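Local coordinates for amide synthase (Vibrio cholerae, PDB 1L5A), which probably forms an amide bond in vibriobactin biosynthesis, as a stand-alone condensation enzyme of the nonribosomal peptide synthetase family, at residues A[327-339]-A[358-370]. Residues are numbered along the deposited sequence; the frame is centred on the assembly and turned at random.
Sequences SYFMSPFINILPF and SAEGINFTFRGSP
The Phe366 ring receives Ile334 CD1 at its edge, near the ring plane and 4.0 Å from CE1, while Ile336 CD1 reaches CD1 of the same ring obliquely at 3.6 Å. With Phe364 they line one face of the neighbouring parallel strands 333-337 and 362-368, in a mixed sheet of the condensation domain; helix 234-249 packs against Ile334, Ile336 and Phe366, and Phe397 and His393 meet Phe364 edge-to-face. On the other face the Phe333 ring and the Asn363 amide run side by side, planes 21° apart, with OD1 3.4 Å from Phe333 CD2; Asn335 CG sits at the edge of that ring, in its plane. Asn363 ND2 makes a weak hydrogen bond to Thr365 OG1, which lies 3.3 Å from Asn335 CB. Six backbone hydrogen bonds, from Phe333 N to Ile362 O at one end to Gly368 N to Leu337 O at the other, join the strands in parallel. Near the start, Phe329 CZ approaches Gly361 CA. The peptide bond between Ser331 and Pro332 is cis, directly before strand 333-337. A chi1 of -174° swings Ser331 OG toward segment 358-370, where it accepts a hydrogen bond from Ile362 N, 2.9 Å long, with an N-H...O angle of 163°.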
# COMPACT_ATOMS: atom_id res chain seq x y z
N SER A 327 0.73 -14.73 29.92
CA SER A 327 0.81 -13.41 29.29
C SER A 327 2.20 -12.83 29.57
O SER A 327 2.89 -13.28 30.48
CB SER A 327 -0.25 -12.47 29.86
OG SER A 327 -0.12 -12.35 31.27
N TYR A 328 2.61 -11.85 28.78
CA TYR A 328 3.92 -11.24 29.01
C TYR A 328 3.83 -10.17 30.09
O TYR A 328 2.80 -9.47 30.23
CB TYR A 328 4.44 -10.57 27.75
CG TYR A 328 4.80 -11.51 26.62
CD1 TYR A 328 4.32 -11.29 25.33
CD2 TYR A 328 5.68 -12.56 26.83
CE1 TYR A 328 4.72 -12.10 24.28
CE2 TYR A 328 6.08 -13.37 25.79
CZ TYR A 328 5.60 -13.14 24.52
OH TYR A 328 6.03 -13.93 23.49
N PHE A 329 4.93 -10.02 30.82
CA PHE A 329 5.02 -8.99 31.85
C PHE A 329 5.50 -7.77 31.09
O PHE A 329 6.69 -7.62 30.85
CB PHE A 329 6.03 -9.41 32.91
CG PHE A 329 6.12 -8.45 34.06
CD1 PHE A 329 5.00 -8.15 34.82
CD2 PHE A 329 7.35 -7.88 34.41
CE1 PHE A 329 5.09 -7.30 35.93
CE2 PHE A 329 7.45 -7.02 35.52
CZ PHE A 329 6.31 -6.73 36.29
N MET A 330 4.58 -6.90 30.70
CA MET A 330 5.00 -5.72 29.93
C MET A 330 5.63 -4.63 30.78
O MET A 330 5.08 -3.55 30.93
CB MET A 330 3.82 -5.18 29.13
CG MET A 330 3.39 -6.19 28.06
SD MET A 330 1.72 -6.00 27.44
CE MET A 330 1.32 -7.72 26.91
N SER A 331 6.81 -4.92 31.30
CA SER A 331 7.52 -3.94 32.12
C SER A 331 9.02 -4.10 31.93
O SER A 331 9.51 -5.20 31.75
CB SER A 331 7.17 -4.14 33.59
OG SER A 331 7.76 -3.12 34.38
N PRO A 332 9.77 -3.01 31.95
CA PRO A 332 9.34 -1.61 32.14
C PRO A 332 8.53 -1.09 30.94
O PRO A 332 8.69 -1.54 29.81
CB PRO A 332 10.67 -0.87 32.35
CG PRO A 332 11.63 -1.66 31.56
CD PRO A 332 11.24 -3.10 31.89
N PHE A 333 7.67 -0.12 31.19
CA PHE A 333 6.77 0.41 30.18
C PHE A 333 6.84 1.94 30.06
O PHE A 333 6.92 2.63 31.07
CB PHE A 333 5.35 -0.00 30.56
CG PHE A 333 4.35 0.12 29.45
CD1 PHE A 333 3.98 -1.00 28.71
CD2 PHE A 333 3.77 1.35 29.15
CE1 PHE A 333 3.04 -0.89 27.68
CE2 PHE A 333 2.83 1.46 28.11
CZ PHE A 333 2.47 0.34 27.38
N ILE A 334 6.82 2.45 28.83
CA ILE A 334 6.85 3.90 28.66
C ILE A 334 5.60 4.40 27.91
O ILE A 334 5.10 3.75 27.01
CB ILE A 334 8.17 4.36 27.97
CG1 ILE A 334 8.23 5.88 27.92
CG2 ILE A 334 8.27 3.79 26.57
CD1 ILE A 334 9.57 6.42 27.52
N ASN A 335 5.08 5.53 28.35
CA ASN A 335 3.87 6.13 27.78
C ASN A 335 4.14 7.59 27.57
O ASN A 335 4.72 8.25 28.44
CB ASN A 335 2.72 6.05 28.79
CG ASN A 335 1.59 5.15 28.35
OD1 ASN A 335 1.01 5.35 27.29
ND2 ASN A 335 1.26 4.16 29.18
N ILE A 336 3.73 8.10 26.42
CA ILE A 336 3.89 9.52 26.16
C ILE A 336 2.48 10.08 26.02
O ILE A 336 1.71 9.60 25.19
CB ILE A 336 4.65 9.81 24.88
CG1 ILE A 336 6.06 9.17 24.91
CG2 ILE A 336 4.71 11.30 24.69
CD1 ILE A 336 7.00 9.72 25.98
N LEU A 337 2.13 11.06 26.84
CA LEU A 337 0.80 11.67 26.78
C LEU A 337 0.97 13.12 26.35
O LEU A 337 1.11 14.02 27.18
CB LEU A 337 0.15 11.57 28.15
CG LEU A 337 0.10 10.10 28.59
CD1 LEU A 337 -0.68 9.99 29.88
CD2 LEU A 337 -0.52 9.24 27.48
N PRO A 338 0.93 13.36 25.02
CA PRO A 338 1.09 14.65 24.35
C PRO A 338 -0.12 15.53 24.10
O PRO A 338 0.02 16.74 23.92
CB PRO A 338 1.74 14.25 23.04
CG PRO A 338 0.92 13.02 22.67
CD PRO A 338 0.74 12.29 24.02
N PHE A 339 -1.30 14.93 24.06
CA PHE A 339 -2.52 15.67 23.75
C PHE A 339 -3.05 16.67 24.77
O PHE A 339 -3.07 16.40 25.97
CB PHE A 339 -3.60 14.65 23.42
CG PHE A 339 -3.20 13.71 22.32
CD1 PHE A 339 -3.37 12.33 22.47
CD2 PHE A 339 -2.69 14.20 21.12
CE1 PHE A 339 -3.04 11.47 21.44
CE2 PHE A 339 -2.36 13.35 20.08
CZ PHE A 339 -2.54 11.98 20.23
N SER A 358 -5.06 -0.78 35.26
CA SER A 358 -4.31 -1.23 36.42
C SER A 358 -2.81 -1.16 36.18
O SER A 358 -2.31 -1.52 35.10
CB SER A 358 -4.74 -2.65 36.77
OG SER A 358 -4.91 -3.42 35.60
N ALA A 359 -2.09 -0.70 37.19
CA ALA A 359 -0.64 -0.56 37.12
C ALA A 359 0.04 -1.91 37.31
O ALA A 359 -0.28 -2.63 38.25
CB ALA A 359 -0.16 0.43 38.18
N GLU A 360 0.96 -2.25 36.41
CA GLU A 360 1.67 -3.51 36.53
C GLU A 360 3.14 -3.22 36.25
O GLU A 360 3.46 -2.55 35.27
CB GLU A 360 1.10 -4.52 35.54
CG GLU A 360 1.20 -5.97 35.99
CD GLU A 360 0.37 -6.92 35.12
OE1 GLU A 360 -0.85 -6.67 34.97
OE2 GLU A 360 0.94 -7.91 34.59
N GLY A 361 4.04 -3.69 37.11
CA GLY A 361 5.45 -3.43 36.91
C GLY A 361 5.76 -1.97 37.16
O GLY A 361 5.14 -1.33 38.00
N ILE A 362 6.75 -1.43 36.46
CA ILE A 362 7.07 -0.03 36.62
C ILE A 362 6.73 0.67 35.30
O ILE A 362 6.88 0.10 34.22
CB ILE A 362 8.55 0.18 36.96
CG1 ILE A 362 8.78 1.66 37.33
CG2 ILE A 362 9.41 -0.25 35.79
CD1 ILE A 362 10.18 1.99 37.74
N ASN A 363 6.25 1.90 35.40
CA ASN A 363 5.81 2.67 34.24
C ASN A 363 6.42 4.09 34.22
O ASN A 363 6.42 4.79 35.24
CB ASN A 363 4.29 2.75 34.30
CG ASN A 363 3.67 3.29 33.03
OD1 ASN A 363 3.12 2.53 32.22
ND2 ASN A 363 3.73 4.61 32.85
N PHE A 364 6.96 4.49 33.08
CA PHE A 364 7.52 5.83 32.94
C PHE A 364 6.55 6.56 32.03
O PHE A 364 6.28 6.11 30.92
CB PHE A 364 8.92 5.79 32.32
CG PHE A 364 9.90 5.03 33.14
CD1 PHE A 364 10.33 3.76 32.75
CD2 PHE A 364 10.33 5.53 34.37
CE1 PHE A 364 11.16 3.00 33.57
CE2 PHE A 364 11.16 4.77 35.19
CZ PHE A 364 11.57 3.50 34.80
N THR A 365 6.01 7.67 32.50
CA THR A 365 5.06 8.41 31.71
C THR A 365 5.45 9.87 31.52
O THR A 365 5.91 10.54 32.44
CB THR A 365 3.67 8.33 32.30
OG1 THR A 365 3.07 7.08 31.91
CG2 THR A 365 2.81 9.48 31.83
N PHE A 366 5.29 10.34 30.30
CA PHE A 366 5.61 11.72 30.01
C PHE A 366 4.33 12.40 29.55
O PHE A 366 3.78 12.06 28.50
CB PHE A 366 6.67 11.80 28.92
CG PHE A 366 8.05 11.43 29.40
CD1 PHE A 366 8.55 10.16 29.18
CD2 PHE A 366 8.86 12.38 30.03
CE1 PHE A 366 9.87 9.83 29.57
CE2 PHE A 366 10.17 12.07 30.42
CZ PHE A 366 10.67 10.79 30.19
N ARG A 367 3.83 13.34 30.36
CA ARG A 367 2.62 14.05 29.99
C ARG A 367 2.95 15.51 29.74
O ARG A 367 3.69 16.14 30.51
CB ARG A 367 1.53 13.91 31.06
CG ARG A 367 2.03 13.54 32.47
CD ARG A 367 0.88 13.44 33.48
NE ARG A 367 0.51 14.75 34.00
CZ ARG A 367 1.17 15.39 34.96
NH1 ARG A 367 2.24 14.82 35.53
NH2 ARG A 367 0.80 16.61 35.33
N GLY A 368 2.41 16.04 28.65
CA GLY A 368 2.66 17.42 28.31
C GLY A 368 3.36 17.57 26.97
O GLY A 368 3.17 16.76 26.05
N SER A 369 4.20 18.59 26.87
CA SER A 369 4.90 18.86 25.63
C SER A 369 6.09 19.78 25.85
O SER A 369 6.02 20.76 26.59
CB SER A 369 3.93 19.52 24.65
OG SER A 369 4.61 20.03 23.52
N PRO A 370 7.22 19.47 25.20
CA PRO A 370 8.41 20.31 25.36
C PRO A 370 8.15 21.77 25.00
O PRO A 370 8.91 22.67 25.37
CB PRO A 370 9.44 19.64 24.45
CG PRO A 370 8.60 18.87 23.46
CD PRO A 370 7.48 18.34 24.28